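Local coordinates for variant surface glycoprotein MITAT 1.1 (Trypanosoma brucei brucei, PDB 5LY9), which coats the surface of the trypanosome as one of a large, antigenically varied family of glycoproteins, so that the parasite evades the host immune response, at residues Q233-G236 with N237-A241; A245-E248 with A249-R253; L350-Y353 with E354-A357; T59-L62 with Q63-T66. All blocks are in the same frame, centred on the assembly; numbering follows the deposited sequence.

How the contacts relate
From the N terminus, contact 4 comes first, where the loop after helix 24-55 enters helix 62-114. Contact 1 starts the short helix 239-242, contact 2 lies on the following helix 244-254, and contact 3 is within helix 343-367. Each joins neighbouring segments, so no long loop is closed; the four run in series without nesting or crossing. Contacts 1 and 2 touch, centres about 9 Å apart, through Met235, Gly236 and Lys240. Contacts 3 and 4, their own centres about 18 Å apart, lie far from that pair, with nearest atoms at least about 35 Å away. They do not touch within a chain, but Met355 meets Thr66 of the second subunit, tying both to the dimer interface.

Contact 1. Residues Q233-G236 with N237-A241; sequences QAMG and NGHKA
One face of the His239 imidazole is covered by Met235, whose SD stands 3.6 Å from the ring centroid, almost on the ring normal. The terminal methyl continues across the same face, with CE 3.5 Å from CG of His239. Two bends, at chi2 (-64°) and chi3 (-65°), fold the Met235 chain back over the ring, which it crosses at about a right angle. Gly236 O lies at the ring edge, in plane, but its contact with ND1 is long and weak. The backbone N of Gly236 donates to ND1 of His239 at 3.3 Å, arriving tilted from the ring plane, and Ala234 O also comes obliquely to within 3.4 Å of CE1. His239 N returns a bond of 3.0 Å to Gly236 O, closing the type I turn that runs from Gly236 to His239 into helix 239-242. Just outside, Met235 also packs on Trp250 of helix 244-254. Donation from NE2 to Asn231 O and acceptance at ND1 from Gly236 N are consistent with a neutral imidazole carrying its proton on NE2; bonds at both nitrogens fix its rotation, and the thioether sulfur sits over the face they set.

Contact 2. Residues A245-E248 with A249-R253; sequences AWHE and AWEAR
His247 O accepts the backbone N-H of Glu251 at 2.9 Å, a nearly straight bond (N-H...O 174°). It belongs to a run of i to i+4 bonds from Ala245 O to Glu248 O along helix 244-254. The turn it closes brings three side chains together. The His247 ring, its CG placed trans to the backbone N (chi1 -178°), offers one face to the indole edge of Trp250. Their planes stand at 73° in an offset edge-to-face pair, with centroids 5.4 Å apart. CE3 of Trp250 lies 3.9 Å above the imidazole plane, toward its rim, while NE2 of His247 is in the indole plane, 3.7 Å from CZ3. At the imidazole edge sits the Glu251 carboxylate, turned steeply against the ring, with OE1 3.3 Å from His247 CE1. Its other oxygen, OE2, is in a salt bridge with Arg93 of helix 62-114. Arg93 also binds Glu248 OE2, which Arg96 shares, while Trp250 NE1 bonds to Gln164 O. Glu248 OE1 and Glu251 OE2 are only 4.7 Å apart, and the two arginines would offset the repulsion between these carboxylates. A polarised CE1-H facing OE1 probably adds a mild attraction. Acidic groups on one side of the helix thus join it to helix 62-114 by charge, while the aromatic pair packs beside them.

Contact 3. Residues L350-Y353 with E354-A357; sequences LSNY and EMIA
Tyr353 and Ile356 point the same way and lie side by side, their CD1 atoms 4.0 Å apart, on one flank of helix 343-367. Asn352 slants across Ile356, bringing its amide ND2 to 3.6 Å from Ile356 CD1; the other end of that amide, OD1, accepts from Ala329 N, which holds the group in place. Ile356 N bonds to Asn352 O at 3.0 Å, and CG1 of the same isoleucine rests 3.4 Å from that oxygen. On another flank, Glu354 runs out extended beyond CG (chi2 178°) and slants across Leu350. Its OE2 stops 3.8 Å from Leu350 CG, and its CG is 3.5 Å from Leu350 O, which takes the Glu354 N-H at 2.9 Å. Beyond the helix, Glu354 OE1 forms a salt bridge with Arg69 of the second subunit, whose NH2 also bonds to Ser351 OG, itself bonded to Gly347 O in its own helix, while Tyr353 packs on Lys55, Pro325 and Ile328. A buried carboxylate with the leucine branch point and one methyl against OE2 would be costly without a counter-charge; here an arginine of the partner chain supplies it, so the charge is probably kept, and the dimer contact would help to balance it.

Contact 4. Residues T59-L62 with Q63-T66; sequences TQAL and QQLT. Unlike the reference sequence in segment 63-66: Leu65 (reference Ser).
Leu62 O is held by two donors of Thr66, reaching it from opposite faces of the carbonyl plane: OG1 at 2.8 Å, standing well above that plane, and the backbone N at 2.9 Å. The hydroxyl is brought there by chi1 of -65°, beside the backbone N of its own residue. Leu62 and Thr66 lie side by side, and CD1 of Leu62 is 3.7 Å from Thr66 OG1. One residue earlier, Leu65 N donates to Ala61 O at 2.9 Å. Leu65, which stands where the reference sequence has serine, folds back over the same residue, its CD1 meeting Ala61 CB at 3.9 Å. Gln64 bends at chi2 (87°) so that its OE1 reaches 3.3 Å from Ala61 C; its amide is held at the other end, where NE2 bonds to Leu303 O. The next layer sets the approach to the helix: Thr59 OG1 accepts Ala61 N at 3.1 Å in an ST turn, which positions Ala61 as N-cap. Farther out, Leu65 packs on Tyr52 and Leu53 of helix 24-55 and on Val319 of helix 313-321, while Leu62 and Thr66 meet Ala358 and Met355 of the second subunit. This is an ST turn followed by a helix start, and it forms the return between helices 24-55 and 62-114, the long helical hairpin characteristic of the N-terminal domain of A-type variant surface glycoproteins.

Contact 1. Residues Q233-G236 with N237-A241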
loop_
_atom_site.group_PDB
_atom_site.type_symbol
_atom_site.label_atom_id
_atom_site.label_comp_id
_atom_site.label_asym_id
_atom_site.label_seq_id
_atom_site.Cartn_x
_atom_site.Cartn_y
_atom_site.Cartn_z
ATOM N N GLN A 233 -5.435 13.715 -22.643
ATOM C CA GLN A 233 -6.449 12.748 -23.019
ATOM C C GLN A 233 -5.771 11.470 -23.512
ATOM O O GLN A 233 -6.220 10.441 -23.184
ATOM C CB GLN A 233 -7.441 13.348 -24.033
ATOM C CG GLN A 233 -8.131 14.590 -23.469
ATOM C CD GLN A 233 -9.085 15.234 -24.450
ATOM O OE1 GLN A 233 -9.177 14.817 -25.589
ATOM N NE2 GLN A 233 -9.705 16.298 -24.055
ATOM N N ALA A 234 -4.727 11.572 -24.303
ATOM C CA ALA A 234 -4.033 10.420 -24.912
ATOM C C ALA A 234 -2.678 10.368 -24.222
ATOM O O ALA A 234 -1.709 10.986 -24.681
ATOM C CB ALA A 234 -3.837 10.694 -26.409
ATOM N N MET A 235 -2.631 9.759 -23.072
ATOM C CA MET A 235 -1.359 9.708 -22.326
ATOM C C MET A 235 -0.335 8.786 -23.029
ATOM O O MET A 235 -0.704 7.809 -23.672
ATOM C CB MET A 235 -1.650 9.214 -20.930
ATOM C CG MET A 235 -2.427 10.218 -20.072
ATOM S SD MET A 235 -1.512 11.743 -19.764
ATOM C CE MET A 235 -0.135 11.144 -18.766
ATOM N N GLY A 236 0.937 9.042 -22.812
ATOM C CA GLY A 236 2.001 8.183 -23.348
ATOM C C GLY A 236 3.354 8.602 -22.838
ATOM O O GLY A 236 3.463 9.454 -21.910
ATOM N N ASN A 237 4.383 8.055 -23.471
ATOM C CA ASN A 237 5.746 8.166 -22.927
ATOM C C ASN A 237 6.216 9.576 -22.731
ATOM O O ASN A 237 6.879 9.902 -21.739
ATOM C CB ASN A 237 6.764 7.331 -23.742
ATOM C CG ASN A 237 6.583 5.847 -23.533
ATOM O OD1 ASN A 237 6.058 5.406 -22.543
ATOM N ND2 ASN A 237 7.016 5.051 -24.507
ATOM N N GLY A 238 5.853 10.443 -23.641
ATOM C CA GLY A 238 6.254 11.821 -23.557
ATOM C C GLY A 238 5.825 12.609 -22.328
ATOM O O GLY A 238 6.542 13.511 -21.882
ATOM N N HIS A 239 4.688 12.227 -21.743
ATOM C CA HIS A 239 4.279 12.804 -20.491
ATOM C C HIS A 239 5.225 12.510 -19.363
ATOM O O HIS A 239 5.235 13.276 -18.385
ATOM C CB HIS A 239 2.833 12.345 -20.142
ATOM C CG HIS A 239 1.800 12.896 -21.072
ATOM N ND1 HIS A 239 1.376 12.228 -22.193
ATOM C CD2 HIS A 239 1.078 14.028 -21.026
ATOM C CE1 HIS A 239 0.453 12.926 -22.821
ATOM N NE2 HIS A 239 0.265 14.036 -22.131
ATOM N N LYS A 240 6.029 11.454 -19.444
ATOM C CA LYS A 240 7.034 11.250 -18.369
ATOM C C LYS A 240 7.963 12.452 -18.240
ATOM O O LYS A 240 8.431 12.773 -17.157
ATOM C CB LYS A 240 7.900 10.040 -18.642
ATOM C CG LYS A 240 7.170 8.712 -18.528
ATOM C CD LYS A 240 8.150 7.552 -18.617
ATOM C CE LYS A 240 9.063 7.503 -17.355
ATOM N NZ LYS A 240 9.569 6.114 -16.976
ATOM N N ALA A 241 8.224 13.155 -19.346
ATOM C CA ALA A 241 9.086 14.347 -19.339
ATOM C C ALA A 241 8.284 15.541 -18.981
ATOM O O ALA A 241 8.728 16.306 -18.163
ATOM C CB ALA A 241 9.722 14.580 -20.700
#

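Contact 2. Residues A245-E248 with A249-R253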
loop_
_atom_site.group_PDB
_atom_site.type_symbol
_atom_site.label_atom_id
_atom_site.label_comp_id
_atom_site.label_asym_id
_atom_site.label_seq_id
_atom_site.Cartn_x
_atom_site.Cartn_y
_atom_site.Cartn_z
ATOM N N ALA A 245 4.036 13.601 -12.798
ATOM C CA ALA A 245 3.043 13.115 -11.835
ATOM C C ALA A 245 1.783 12.576 -12.510
ATOM O O ALA A 245 1.144 11.638 -11.988
ATOM C CB ALA A 245 2.679 14.173 -10.814
ATOM N N TRP A 246 1.397 13.177 -13.651
ATOM C CA TRP A 246 0.226 12.747 -14.418
ATOM C C TRP A 246 0.493 11.427 -15.119
ATOM O O TRP A 246 -0.333 10.546 -15.075
ATOM C CB TRP A 246 -0.161 13.794 -15.448
ATOM C CG TRP A 246 -0.547 15.092 -14.819
ATOM C CD1 TRP A 246 0.263 16.107 -14.415
ATOM C CD2 TRP A 246 -1.875 15.554 -14.606
ATOM N NE1 TRP A 246 -0.477 17.164 -13.970
ATOM C CE2 TRP A 246 -1.798 16.859 -14.087
ATOM C CE3 TRP A 246 -3.126 14.994 -14.790
ATOM C CZ2 TRP A 246 -2.960 17.598 -13.737
ATOM C CZ3 TRP A 246 -4.250 15.719 -14.438
ATOM C CH2 TRP A 246 -4.169 16.986 -13.928
ATOM N N HIS A 247 1.662 11.288 -15.702
ATOM C CA HIS A 247 2.034 10.006 -16.285
ATOM C C HIS A 247 2.078 8.932 -15.203
ATOM O O HIS A 247 1.592 7.826 -15.436
ATOM C CB HIS A 247 3.433 10.100 -16.895
ATOM C CG HIS A 247 3.844 8.833 -17.556
ATOM N ND1 HIS A 247 4.354 7.781 -16.857
ATOM C CD2 HIS A 247 3.695 8.408 -18.827
ATOM C CE1 HIS A 247 4.572 6.767 -17.684
ATOM N NE2 HIS A 247 4.241 7.146 -18.897
ATOM N N GLU A 248 2.627 9.253 -14.013
ATOM C CA GLU A 248 2.778 8.286 -12.987
ATOM C C GLU A 248 1.440 7.780 -12.426
ATOM O O GLU A 248 1.242 6.573 -12.284
ATOM C CB GLU A 248 3.661 8.827 -11.852
ATOM C CG GLU A 248 3.742 7.881 -10.671
ATOM C CD GLU A 248 4.475 6.560 -10.924
ATOM O OE1 GLU A 248 5.071 6.333 -11.985
ATOM O OE2 GLU A 248 4.457 5.729 -10.013
ATOM N N ALA A 249 0.475 8.673 -12.159
ATOM C CA ALA A 249 -0.864 8.194 -11.735
ATOM C C ALA A 249 -1.531 7.351 -12.802
ATOM O O ALA A 249 -2.151 6.365 -12.478
ATOM C CB ALA A 249 -1.771 9.311 -11.336
ATOM N N TRP A 250 -1.371 7.736 -14.058
ATOM C CA TRP A 250 -1.969 6.974 -15.127
ATOM C C TRP A 250 -1.417 5.569 -15.279
ATOM O O TRP A 250 -2.173 4.579 -15.321
ATOM C CB TRP A 250 -1.887 7.772 -16.433
ATOM C CG TRP A 250 -2.212 7.025 -17.649
ATOM C CD1 TRP A 250 -3.428 6.662 -18.087
ATOM C CD2 TRP A 250 -1.273 6.651 -18.657
ATOM N NE1 TRP A 250 -3.304 6.021 -19.334
ATOM C CE2 TRP A 250 -1.988 5.968 -19.672
ATOM C CE3 TRP A 250 0.114 6.739 -18.746
ATOM C CZ2 TRP A 250 -1.357 5.422 -20.819
ATOM C CZ3 TRP A 250 0.757 6.230 -19.897
ATOM C CH2 TRP A 250 0.006 5.536 -20.890
ATOM N N GLU A 251 -0.118 5.491 -15.392
ATOM C CA GLU A 251 0.572 4.197 -15.526
ATOM C C GLU A 251 0.370 3.345 -14.284
ATOM O O GLU A 251 0.051 2.148 -14.394
ATOM C CB GLU A 251 2.041 4.413 -15.789
ATOM C CG GLU A 251 2.787 3.111 -15.954
ATOM C CD GLU A 251 4.205 3.287 -16.445
ATOM O OE1 GLU A 251 4.375 3.476 -17.695
ATOM O OE2 GLU A 251 5.110 3.282 -15.593
ATOM N N ALA A 252 0.474 3.933 -13.088
ATOM C CA ALA A 252 0.306 3.130 -11.897
ATOM C C ALA A 252 -1.117 2.587 -11.826
ATOM O O ALA A 252 -1.341 1.462 -11.400
ATOM C CB ALA A 252 0.602 3.954 -10.668
ATOM N N ARG A 253 -2.096 3.400 -12.215
ATOM C CA ARG A 253 -3.438 2.878 -12.180
ATOM C C ARG A 253 -3.598 1.690 -13.121
ATOM O O ARG A 253 -4.209 0.663 -12.774
ATOM C CB ARG A 253 -4.467 3.994 -12.468
ATOM C CG ARG A 253 -5.816 3.640 -11.832
ATOM C CD ARG A 253 -6.884 4.624 -12.076
ATOM N NE ARG A 253 -7.968 4.437 -11.112
ATOM C CZ ARG A 253 -9.122 5.085 -11.173
ATOM N NH1 ARG A 253 -9.388 5.966 -12.193
ATOM N NH2 ARG A 253 -10.009 4.904 -10.162
#

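Contact 3. Residues L350-Y353 with E354-A357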
loop_
_atom_site.group_PDB
_atom_site.type_symbol
_atom_site.label_atom_id
_atom_site.label_comp_id
_atom_site.label_asym_id
_atom_site.label_seq_id
_atom_site.Cartn_x
_atom_site.Cartn_y
_atom_site.Cartn_z
ATOM N N LEU A 350 -5.968 -29.583 11.415
ATOM C CA LEU A 350 -4.865 -30.309 10.796
ATOM C C LEU A 350 -3.824 -30.715 11.824
ATOM O O LEU A 350 -3.355 -31.875 11.787
ATOM C CB LEU A 350 -4.226 -29.585 9.668
ATOM C CG LEU A 350 -3.096 -30.336 8.955
ATOM C CD1 LEU A 350 -3.646 -31.684 8.413
ATOM C CD2 LEU A 350 -2.551 -29.486 7.835
ATOM N N SER A 351 -3.487 -29.809 12.714
ATOM C CA SER A 351 -2.508 -30.150 13.755
ATOM C C SER A 351 -2.930 -31.371 14.580
ATOM O O SER A 351 -2.131 -32.250 14.851
ATOM C CB SER A 351 -2.281 -28.953 14.638
ATOM O OG SER A 351 -1.828 -27.819 13.891
ATOM N N ASN A 352 -4.194 -31.378 14.985
ATOM C CA ASN A 352 -4.746 -32.443 15.806
ATOM C C ASN A 352 -4.720 -33.752 14.991
ATOM O O ASN A 352 -4.318 -34.798 15.510
ATOM C CB ASN A 352 -6.159 -32.072 16.227
ATOM C CG ASN A 352 -6.630 -32.843 17.424
ATOM O OD1 ASN A 352 -7.556 -32.443 18.118
ATOM N ND2 ASN A 352 -6.037 -33.997 17.636
ATOM N N TYR A 353 -5.129 -33.702 13.730
ATOM C CA TYR A 353 -5.137 -34.980 12.941
ATOM C C TYR A 353 -3.768 -35.463 12.582
ATOM O O TYR A 353 -3.663 -36.660 12.454
ATOM C CB TYR A 353 -6.003 -34.943 11.667
ATOM C CG TYR A 353 -7.449 -35.164 11.942
ATOM C CD1 TYR A 353 -7.928 -36.411 12.344
ATOM C CD2 TYR A 353 -8.362 -34.137 11.814
ATOM C CE1 TYR A 353 -9.269 -36.592 12.606
ATOM C CE2 TYR A 353 -9.687 -34.297 12.124
ATOM C CZ TYR A 353 -10.153 -35.545 12.476
ATOM O OH TYR A 353 -11.491 -35.714 12.709
ATOM N N GLU A 354 -2.767 -34.608 12.383
ATOM C CA GLU A 354 -1.379 -35.092 12.183
ATOM C C GLU A 354 -0.877 -35.892 13.476
ATOM O O GLU A 354 -0.068 -36.873 13.383
ATOM C CB GLU A 354 -0.393 -33.993 11.820
ATOM C CG GLU A 354 -0.508 -33.308 10.424
ATOM C CD GLU A 354 0.534 -32.132 10.152
ATOM O OE1 GLU A 354 1.310 -31.699 11.069
ATOM O OE2 GLU A 354 0.542 -31.581 8.980
ATOM N N MET A 355 -1.293 -35.469 14.657
ATOM C CA MET A 355 -0.918 -36.145 15.875
ATOM C C MET A 355 -1.608 -37.489 15.896
ATOM O O MET A 355 -0.974 -38.521 16.142
ATOM C CB MET A 355 -1.326 -35.363 17.143
ATOM C CG MET A 355 -0.746 -35.977 18.412
ATOM S SD MET A 355 -1.096 -34.940 19.842
ATOM C CE MET A 355 -2.827 -34.989 19.894
ATOM N N ILE A 356 -2.890 -37.485 15.612
ATOM C CA ILE A 356 -3.701 -38.695 15.590
ATOM C C ILE A 356 -3.162 -39.687 14.591
ATOM O O ILE A 356 -3.101 -40.915 14.895
ATOM C CB ILE A 356 -5.171 -38.384 15.298
ATOM C CG1 ILE A 356 -5.821 -37.732 16.511
ATOM C CG2 ILE A 356 -5.919 -39.676 14.895
ATOM C CD1 ILE A 356 -7.162 -37.081 16.242
ATOM N N ALA A 357 -2.715 -39.189 13.455
ATOM C CA ALA A 357 -2.166 -40.055 12.399
ATOM C C ALA A 357 -0.857 -40.710 12.847
ATOM O O ALA A 357 -0.575 -41.900 12.491
ATOM C CB ALA A 357 -1.886 -39.237 11.135
#

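Contact 4. Residues T59-L62 with Q63-T66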
loop_
_atom_site.group_PDB
_atom_site.type_symbol
_atom_site.label_atom_id
_atom_site.label_comp_id
_atom_site.label_asym_id
_atom_site.label_seq_id
_atom_site.Cartn_x
_atom_site.Cartn_y
_atom_site.Cartn_z
ATOM N N THR A 59 -7.599 -43.980 2.145
ATOM C CA THR A 59 -8.444 -43.518 1.038
ATOM C C THR A 59 -8.053 -44.160 -0.273
ATOM O O THR A 59 -6.840 -44.281 -0.598
ATOM C CB THR A 59 -8.326 -41.942 0.897
ATOM O OG1 THR A 59 -9.208 -41.481 -0.134
ATOM C CG2 THR A 59 -6.870 -41.503 0.632
ATOM N N GLN A 60 -9.040 -44.531 -1.066
ATOM C CA GLN A 60 -8.759 -44.952 -2.431
ATOM C C GLN A 60 -8.521 -43.807 -3.396
ATOM O O GLN A 60 -8.288 -44.058 -4.533
ATOM C CB GLN A 60 -9.869 -45.870 -2.950
ATOM C CG GLN A 60 -10.010 -47.188 -2.141
ATOM C CD GLN A 60 -8.690 -47.928 -1.920
ATOM O OE1 GLN A 60 -7.964 -47.662 -0.937
ATOM N NE2 GLN A 60 -8.375 -48.872 -2.812
ATOM N N ALA A 61 -8.548 -42.575 -2.905
ATOM C CA ALA A 61 -8.311 -41.406 -3.725
ATOM C C ALA A 61 -7.012 -40.737 -3.370
ATOM O O ALA A 61 -6.884 -39.491 -3.509
ATOM C CB ALA A 61 -9.438 -40.441 -3.575
ATOM N N LEU A 62 -6.055 -41.549 -2.948
ATOM C CA LEU A 62 -4.792 -41.013 -2.391
ATOM C C LEU A 62 -4.090 -40.112 -3.412
ATOM O O LEU A 62 -3.678 -38.998 -3.030
ATOM C CB LEU A 62 -3.870 -42.142 -1.925
ATOM C CG LEU A 62 -2.513 -41.644 -1.432
ATOM C CD1 LEU A 62 -2.722 -40.762 -0.229
ATOM C CD2 LEU A 62 -1.618 -42.798 -1.086
ATOM N N GLN A 63 -3.909 -40.586 -4.650
ATOM C CA GLN A 63 -3.167 -39.830 -5.597
ATOM C C GLN A 63 -3.912 -38.567 -6.064
ATOM O O GLN A 63 -3.290 -37.525 -6.196
ATOM C CB GLN A 63 -2.744 -40.633 -6.820
ATOM C CG GLN A 63 -1.750 -41.752 -6.480
ATOM C CD GLN A 63 -1.331 -42.557 -7.735
ATOM O OE1 GLN A 63 -1.186 -42.036 -8.808
ATOM N NE2 GLN A 63 -1.093 -43.820 -7.568
ATOM N N GLN A 64 -5.210 -38.670 -6.316
ATOM C CA GLN A 64 -6.026 -37.488 -6.706
ATOM C C GLN A 64 -5.958 -36.413 -5.617
ATOM O O GLN A 64 -5.732 -35.228 -5.873
ATOM C CB GLN A 64 -7.486 -37.905 -6.863
ATOM C CG GLN A 64 -7.707 -38.872 -8.006
ATOM C CD GLN A 64 -7.531 -40.351 -7.698
ATOM O OE1 GLN A 64 -6.947 -40.763 -6.702
ATOM N NE2 GLN A 64 -7.984 -41.183 -8.631
ATOM N N LEU A 65 -6.072 -36.836 -4.381
ATOM C CA LEU A 65 -6.147 -35.863 -3.260
ATOM C C LEU A 65 -4.752 -35.268 -2.919
ATOM O O LEU A 65 -4.628 -34.092 -2.602
ATOM C CB LEU A 65 -6.768 -36.541 -2.045
ATOM C CG LEU A 65 -8.266 -36.858 -2.278
ATOM C CD1 LEU A 65 -8.838 -37.539 -1.078
ATOM C CD2 LEU A 65 -9.049 -35.585 -2.496
ATOM N N THR A 66 -3.718 -36.085 -3.023
ATOM C CA THR A 66 -2.335 -35.612 -2.864
ATOM C C THR A 66 -2.050 -34.503 -3.878
ATOM O O THR A 66 -1.510 -33.469 -3.536
ATOM C CB THR A 66 -1.338 -36.721 -2.995
ATOM O OG1 THR A 66 -1.504 -37.660 -1.915
ATOM C CG2 THR A 66 0.074 -36.235 -2.971
#